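Local structure of CRISPR system Cmr subunit Cmr6 (Pyrococcus furiosus, 4W8V) at residues T59-I71 with F77-M89. The protein is an RNA-binding subunit of the type III-B CRISPR Cmr complex, where it helps cap the elongated ribonucleoprotein built along the crRNA in defence against invading nucleic acids. Numbering follows the deposited sequence.
Sequences TRHLTYYVLAEFI and FYKRAKTVQDAFM
Tyr64 and Ala68, one helical turn apart, are the two knobs that helix 59-68 sets into holes of helix 77-89. The axes pass 8.1 Å apart, with their directions at 129°. Tyr64 fills the hole formed by Val84, Gln85, Phe88 and Met89. Its CG lies anti to the carbonyl carbon (chi1 -52°), which lays the ring across the second helix. One ring face receives Gln85 CA in a CH-pi contact, 3.9 Å from the ring centroid. The opposite face rests on Arg60 O of its own helix, so the ring is sandwiched. Tyr64 CE1 meets Phe88 CB at 3.3 Å. The Tyr64 and Phe88 rings are nearly parallel but slid apart, with little overlap. Met89 makes an oblique Met-aromatic contact, its SD 3.7 Å from Tyr64 CE2. The bent end of Met89 brings CE over one face of the Arg60 guanidinium.

Ala68 is small enough for close backbone approach: its CB lies 3.6 Å from Ala81 CA. Phe77 CE1 touches the same methyl. Phe77, with CG anti to its backbone N, turns its ring edge toward the face of Tyr65 in a T-shaped pair, planes at 72°. Val84 divides its branches, CG1 against Leu67 CB and CG2 against Ile71 CD1.

Arg80 NH1 donates to Ala68 O at 2.8 Å. The oxygen lies in the guanidinium plane, but the nitrogen stands above the carbonyl plane. Arg80 NE also binds Asn75 O in the connecting loop. Leu67 continues the apolar packing onto helix 122-133. This pair of consecutive helices of the RAMP-family region is thus held mainly by aromatic and aliphatic packing, while Arg80 ties the carbonyl of Ala68 to the second helix and, through Asn75, to the connecting loop.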
loop_
_atom_site.group_PDB
_atom_site.type_symbol
_atom_site.label_atom_id
_atom_site.label_comp_id
_atom_site.label_asym_id
_atom_site.label_seq_id
_atom_site.Cartn_x
_atom_site.Cartn_y
_atom_site.Cartn_z
ATOM N N THR A 59 -0.227 -2.312 1.163
ATOM C CA THR A 59 -0.635 -2.919 2.433
ATOM C C THR A 59 -0.702 -4.446 2.336
ATOM O O THR A 59 -0.305 -5.128 3.263
ATOM C CB THR A 59 -2.007 -2.375 2.916
ATOM O OG1 THR A 59 -1.938 -0.961 3.046
ATOM C CG2 THR A 59 -2.373 -2.945 4.264
ATOM N N ARG A 60 -1.240 -4.966 1.234
ATOM C CA ARG A 60 -1.099 -6.373 0.857
ATOM C C ARG A 60 0.361 -6.835 0.951
ATOM O O ARG A 60 0.683 -7.841 1.569
ATOM C CB ARG A 60 -1.537 -6.617 -0.596
ATOM C CG ARG A 60 -2.994 -6.812 -0.920
ATOM C CD ARG A 60 -3.038 -7.282 -2.384
ATOM N NE ARG A 60 -4.348 -7.192 -3.021
ATOM C CZ ARG A 60 -5.236 -8.178 -3.048
ATOM N NH1 ARG A 60 -4.966 -9.325 -2.449
ATOM N NH2 ARG A 60 -6.401 -8.013 -3.655
ATOM N N HIS A 61 1.219 -6.085 0.272
ATOM C CA HIS A 61 2.631 -6.398 0.146
ATOM C C HIS A 61 3.286 -6.533 1.496
ATOM O O HIS A 61 4.048 -7.472 1.741
ATOM C CB HIS A 61 3.337 -5.312 -0.668
ATOM C CG HIS A 61 4.795 -5.561 -0.886
ATOM N ND1 HIS A 61 5.750 -5.271 0.067
ATOM C CD2 HIS A 61 5.473 -6.030 -1.963
ATOM C CE1 HIS A 61 6.949 -5.576 -0.405
ATOM N NE2 HIS A 61 6.808 -6.033 -1.630
ATOM N N LEU A 62 2.980 -5.586 2.370
ATOM C CA LEU A 62 3.467 -5.595 3.739
ATOM C C LEU A 62 3.172 -6.926 4.411
ATOM O O LEU A 62 4.058 -7.529 5.028
ATOM C CB LEU A 62 2.831 -4.452 4.534
ATOM C CG LEU A 62 3.079 -4.408 6.041
ATOM C CD1 LEU A 62 4.552 -4.340 6.362
ATOM C CD2 LEU A 62 2.357 -3.212 6.649
ATOM N N THR A 63 1.931 -7.392 4.272
ATOM C CA THR A 63 1.511 -8.597 4.978
ATOM C C THR A 63 2.115 -9.867 4.385
ATOM O O THR A 63 2.281 -10.855 5.095
ATOM C CB THR A 63 -0.025 -8.738 5.000
ATOM O OG1 THR A 63 -0.492 -9.117 3.705
ATOM C CG2 THR A 63 -0.673 -7.415 5.408
ATOM N N TYR A 64 2.435 -9.861 3.094
ATOM C CA TYR A 64 3.045 -11.049 2.493
ATOM C C TYR A 64 4.494 -11.115 2.929
ATOM O O TYR A 64 5.061 -12.185 3.074
ATOM C CB TYR A 64 2.965 -11.031 0.970
ATOM C CG TYR A 64 1.588 -10.804 0.408
ATOM C CD1 TYR A 64 0.458 -11.203 1.099
ATOM C CD2 TYR A 64 1.422 -10.180 -0.820
ATOM C CE1 TYR A 64 -0.792 -10.989 0.584
ATOM C CE2 TYR A 64 0.177 -9.971 -1.344
ATOM C CZ TYR A 64 -0.927 -10.376 -0.641
ATOM O OH TYR A 64 -2.171 -10.161 -1.166
ATOM N N TYR A 65 5.078 -9.938 3.116
ATOM C CA TYR A 65 6.448 -9.810 3.555
ATOM C C TYR A 65 6.617 -10.339 4.976
ATOM O O TYR A 65 7.534 -11.114 5.266
ATOM C CB TYR A 65 6.878 -8.354 3.460
ATOM C CG TYR A 65 8.298 -8.066 3.858
ATOM C CD1 TYR A 65 8.626 -7.746 5.179
ATOM C CD2 TYR A 65 9.309 -8.070 2.916
ATOM C CE1 TYR A 65 9.934 -7.463 5.546
ATOM C CE2 TYR A 65 10.621 -7.791 3.268
ATOM C CZ TYR A 65 10.927 -7.483 4.580
ATOM O OH TYR A 65 12.232 -7.203 4.918
ATOM N N VAL A 66 5.725 -9.920 5.859
ATOM C CA VAL A 66 5.761 -10.347 7.247
ATOM C C VAL A 66 5.466 -11.845 7.369
ATOM O O VAL A 66 6.163 -12.567 8.086
ATOM C CB VAL A 66 4.752 -9.529 8.087
ATOM C CG1 VAL A 66 4.435 -10.226 9.391
ATOM C CG2 VAL A 66 5.289 -8.127 8.315
ATOM N N LEU A 67 4.447 -12.316 6.654
ATOM C CA LEU A 67 4.011 -13.706 6.779
ATOM C C LEU A 67 5.011 -14.694 6.187
ATOM O O LEU A 67 4.961 -15.889 6.492
ATOM C CB LEU A 67 2.644 -13.900 6.125
ATOM C CG LEU A 67 1.466 -13.517 7.030
ATOM C CD1 LEU A 67 0.124 -13.679 6.317
ATOM C CD2 LEU A 67 1.507 -14.353 8.294
ATOM N N ALA A 68 5.906 -14.197 5.338
ATOM C CA ALA A 68 6.981 -15.017 4.795
ATOM C C ALA A 68 7.896 -15.475 5.933
ATOM O O ALA A 68 8.482 -16.550 5.883
ATOM C CB ALA A 68 7.768 -14.246 3.738
ATOM N N GLU A 69 8.002 -14.650 6.969
ATOM C CA GLU A 69 8.775 -15.005 8.150
ATOM C C GLU A 69 8.116 -16.152 8.938
ATOM O O GLU A 69 8.754 -16.751 9.803
ATOM C CB GLU A 69 8.954 -13.783 9.059
ATOM C CG GLU A 69 9.401 -12.509 8.351
ATOM C CD GLU A 69 9.568 -11.316 9.300
ATOM O OE1 GLU A 69 10.094 -11.500 10.420
ATOM O OE2 GLU A 69 9.172 -10.196 8.921
ATOM N N PHE A 70 6.851 -16.453 8.631
ATOM C CA PHE A 70 6.076 -17.462 9.367
ATOM C C PHE A 70 6.156 -18.875 8.773
ATOM O O PHE A 70 5.547 -19.796 9.297
ATOM C CB PHE A 70 4.592 -17.056 9.452
ATOM C CG PHE A 70 4.322 -15.889 10.362
ATOM C CD1 PHE A 70 4.952 -14.675 10.161
ATOM C CD2 PHE A 70 3.422 -16.003 11.406
ATOM C CE1 PHE A 70 4.707 -13.598 10.990
ATOM C CE2 PHE A 70 3.178 -14.936 12.241
ATOM C CZ PHE A 70 3.816 -13.729 12.033
ATOM N N ILE A 71 6.877 -19.043 7.670
ATOM C CA ILE A 71 7.071 -20.367 7.083
ATOM C C ILE A 71 8.562 -20.593 6.835
ATOM O O ILE A 71 9.343 -19.646 6.877
ATOM C CB ILE A 71 6.259 -20.542 5.774
ATOM C CG1 ILE A 71 6.673 -19.527 4.717
ATOM C CG2 ILE A 71 4.774 -20.349 6.034
ATOM C CD1 ILE A 71 5.717 -19.454 3.541
ATOM N N PHE A 77 14.455 -16.558 1.657
ATOM C CA PHE A 77 13.371 -15.640 1.993
ATOM C C PHE A 77 12.553 -15.222 0.763
ATOM O O PHE A 77 11.339 -15.338 0.778
ATOM C CB PHE A 77 13.887 -14.393 2.700
ATOM C CG PHE A 77 12.794 -13.439 3.055
ATOM C CD1 PHE A 77 11.983 -13.678 4.150
ATOM C CD2 PHE A 77 12.544 -12.327 2.268
ATOM C CE1 PHE A 77 10.970 -12.826 4.461
ATOM C CE2 PHE A 77 11.530 -11.469 2.578
ATOM C CZ PHE A 77 10.737 -11.716 3.675
ATOM N N TYR A 78 13.222 -14.773 -0.297
ATOM C CA TYR A 78 12.542 -14.330 -1.511
ATOM C C TYR A 78 11.571 -15.383 -2.059
ATOM O O TYR A 78 10.510 -15.033 -2.581
ATOM C CB TYR A 78 13.558 -13.932 -2.597
ATOM C CG TYR A 78 14.064 -15.084 -3.445
ATOM C CD1 TYR A 78 13.492 -15.374 -4.683
ATOM C CD2 TYR A 78 15.114 -15.881 -3.007
ATOM C CE1 TYR A 78 13.953 -16.427 -5.452
ATOM C CE2 TYR A 78 15.582 -16.938 -3.776
ATOM C CZ TYR A 78 14.999 -17.205 -4.992
ATOM O OH TYR A 78 15.469 -18.255 -5.742
ATOM N N LYS A 79 11.920 -16.665 -1.940
ATOM C CA LYS A 79 11.019 -17.725 -2.378
ATOM C C LYS A 79 9.779 -17.803 -1.487
ATOM O O LYS A 79 8.666 -17.976 -1.977
ATOM C CB LYS A 79 11.722 -19.089 -2.397
ATOM C CG LYS A 79 12.835 -19.221 -3.415
ATOM C CD LYS A 79 13.253 -20.677 -3.562
ATOM C CE LYS A 79 14.762 -20.824 -3.668
ATOM N NZ LYS A 79 15.158 -21.729 -4.790
ATOM N N ARG A 80 9.973 -17.681 -0.179
ATOM C CA ARG A 80 8.851 -17.735 0.751
ATOM C C ARG A 80 7.873 -16.580 0.526
ATOM O O ARG A 80 6.659 -16.776 0.533
ATOM C CB ARG A 80 9.348 -17.720 2.198
ATOM C CG ARG A 80 10.116 -18.964 2.586
ATOM C CD ARG A 80 10.465 -18.962 4.054
ATOM N NE ARG A 80 11.848 -18.561 4.280
ATOM C CZ ARG A 80 12.211 -17.536 5.044
ATOM N NH1 ARG A 80 11.289 -16.810 5.664
ATOM N NH2 ARG A 80 13.498 -17.241 5.191
ATOM N N ALA A 81 8.412 -15.383 0.322
ATOM C CA ALA A 81 7.580 -14.202 0.111
ATOM C C ALA A 81 6.739 -14.367 -1.138
ATOM O O ALA A 81 5.564 -13.998 -1.159
ATOM C CB ALA A 81 8.435 -12.948 0.010
ATOM N N LYS A 82 7.342 -14.938 -2.173
ATOM C CA LYS A 82 6.651 -15.146 -3.430
ATOM C C LYS A 82 5.534 -16.163 -3.225
ATOM O O LYS A 82 4.443 -16.041 -3.781
ATOM C CB LYS A 82 7.629 -15.608 -4.510
ATOM C CG LYS A 82 6.980 -15.746 -5.880
ATOM C CD LYS A 82 7.997 -15.714 -7.014
ATOM C CE LYS A 82 7.289 -15.531 -8.363
ATOM N NZ LYS A 82 6.212 -16.541 -8.599
ATOM N N THR A 83 5.808 -17.155 -2.388
ATOM C CA THR A 83 4.823 -18.163 -2.041
ATOM C C THR A 83 3.622 -17.553 -1.328
ATOM O O THR A 83 2.488 -17.840 -1.681
ATOM C CB THR A 83 5.431 -19.250 -1.146
ATOM O OG1 THR A 83 6.441 -19.946 -1.874
ATOM C CG2 THR A 83 4.366 -20.236 -0.703
ATOM N N VAL A 84 3.870 -16.727 -0.319
ATOM C CA VAL A 84 2.781 -16.123 0.441
ATOM C C VAL A 84 1.966 -15.187 -0.458
ATOM O O VAL A 84 0.739 -15.184 -0.419
ATOM C CB VAL A 84 3.306 -15.337 1.672
ATOM C CG1 VAL A 84 2.150 -14.666 2.419
ATOM C CG2 VAL A 84 4.081 -16.260 2.613
ATOM N N GLN A 85 2.662 -14.413 -1.285
ATOM C CA GLN A 85 2.035 -13.447 -2.178
ATOM C C GLN A 85 1.136 -14.167 -3.186
ATOM O O GLN A 85 -0.062 -13.858 -3.302
ATOM C CB GLN A 85 3.127 -12.607 -2.875
ATOM C CG GLN A 85 2.688 -11.692 -4.002
ATOM C CD GLN A 85 3.820 -11.425 -4.983
ATOM O OE1 GLN A 85 4.157 -12.282 -5.806
ATOM N NE2 GLN A 85 4.429 -10.258 -4.888
ATOM N N ASP A 86 1.695 -15.160 -3.880
ATOM C CA ASP A 86 0.933 -15.932 -4.869
ATOM C C ASP A 86 -0.254 -16.628 -4.235
ATOM O O ASP A 86 -1.307 -16.744 -4.862
ATOM C CB ASP A 86 1.821 -16.971 -5.566
ATOM C CG ASP A 86 2.770 -16.349 -6.562
ATOM O OD1 ASP A 86 2.645 -15.136 -6.830
ATOM O OD2 ASP A 86 3.637 -17.076 -7.101
ATOM N N ALA A 87 -0.087 -17.094 -2.998
ATOM C CA ALA A 87 -1.155 -17.791 -2.293
ATOM C C ALA A 87 -2.321 -16.867 -2.002
ATOM O O ALA A 87 -3.462 -17.186 -2.309
ATOM C CB ALA A 87 -0.642 -18.386 -1.006
ATOM N N PHE A 88 -2.043 -15.721 -1.397
ATOM C CA PHE A 88 -3.118 -14.804 -1.088
ATOM C C PHE A 88 -3.790 -14.253 -2.349
ATOM O O PHE A 88 -5.008 -14.101 -2.384
ATOM C CB PHE A 88 -2.602 -13.663 -0.228
ATOM C CG PHE A 88 -2.706 -13.924 1.248
ATOM C CD1 PHE A 88 -3.876 -13.625 1.936
ATOM C CD2 PHE A 88 -1.636 -14.444 1.955
ATOM C CE1 PHE A 88 -3.988 -13.852 3.296
ATOM C CE2 PHE A 88 -1.742 -14.665 3.321
ATOM C CZ PHE A 88 -2.924 -14.371 3.988
ATOM N N MET A 89 -3.006 -13.975 -3.386
ATOM C CA MET A 89 -3.538 -13.278 -4.549
ATOM C C MET A 89 -4.115 -14.196 -5.640
ATOM O O MET A 89 -5.031 -13.789 -6.367
ATOM C CB MET A 89 -2.457 -12.372 -5.152
ATOM C CG MET A 89 -1.951 -11.291 -4.189
ATOM S SD MET A 89 -0.864 -10.046 -4.939
ATOM C CE MET A 89 -2.065 -9.139 -5.916
#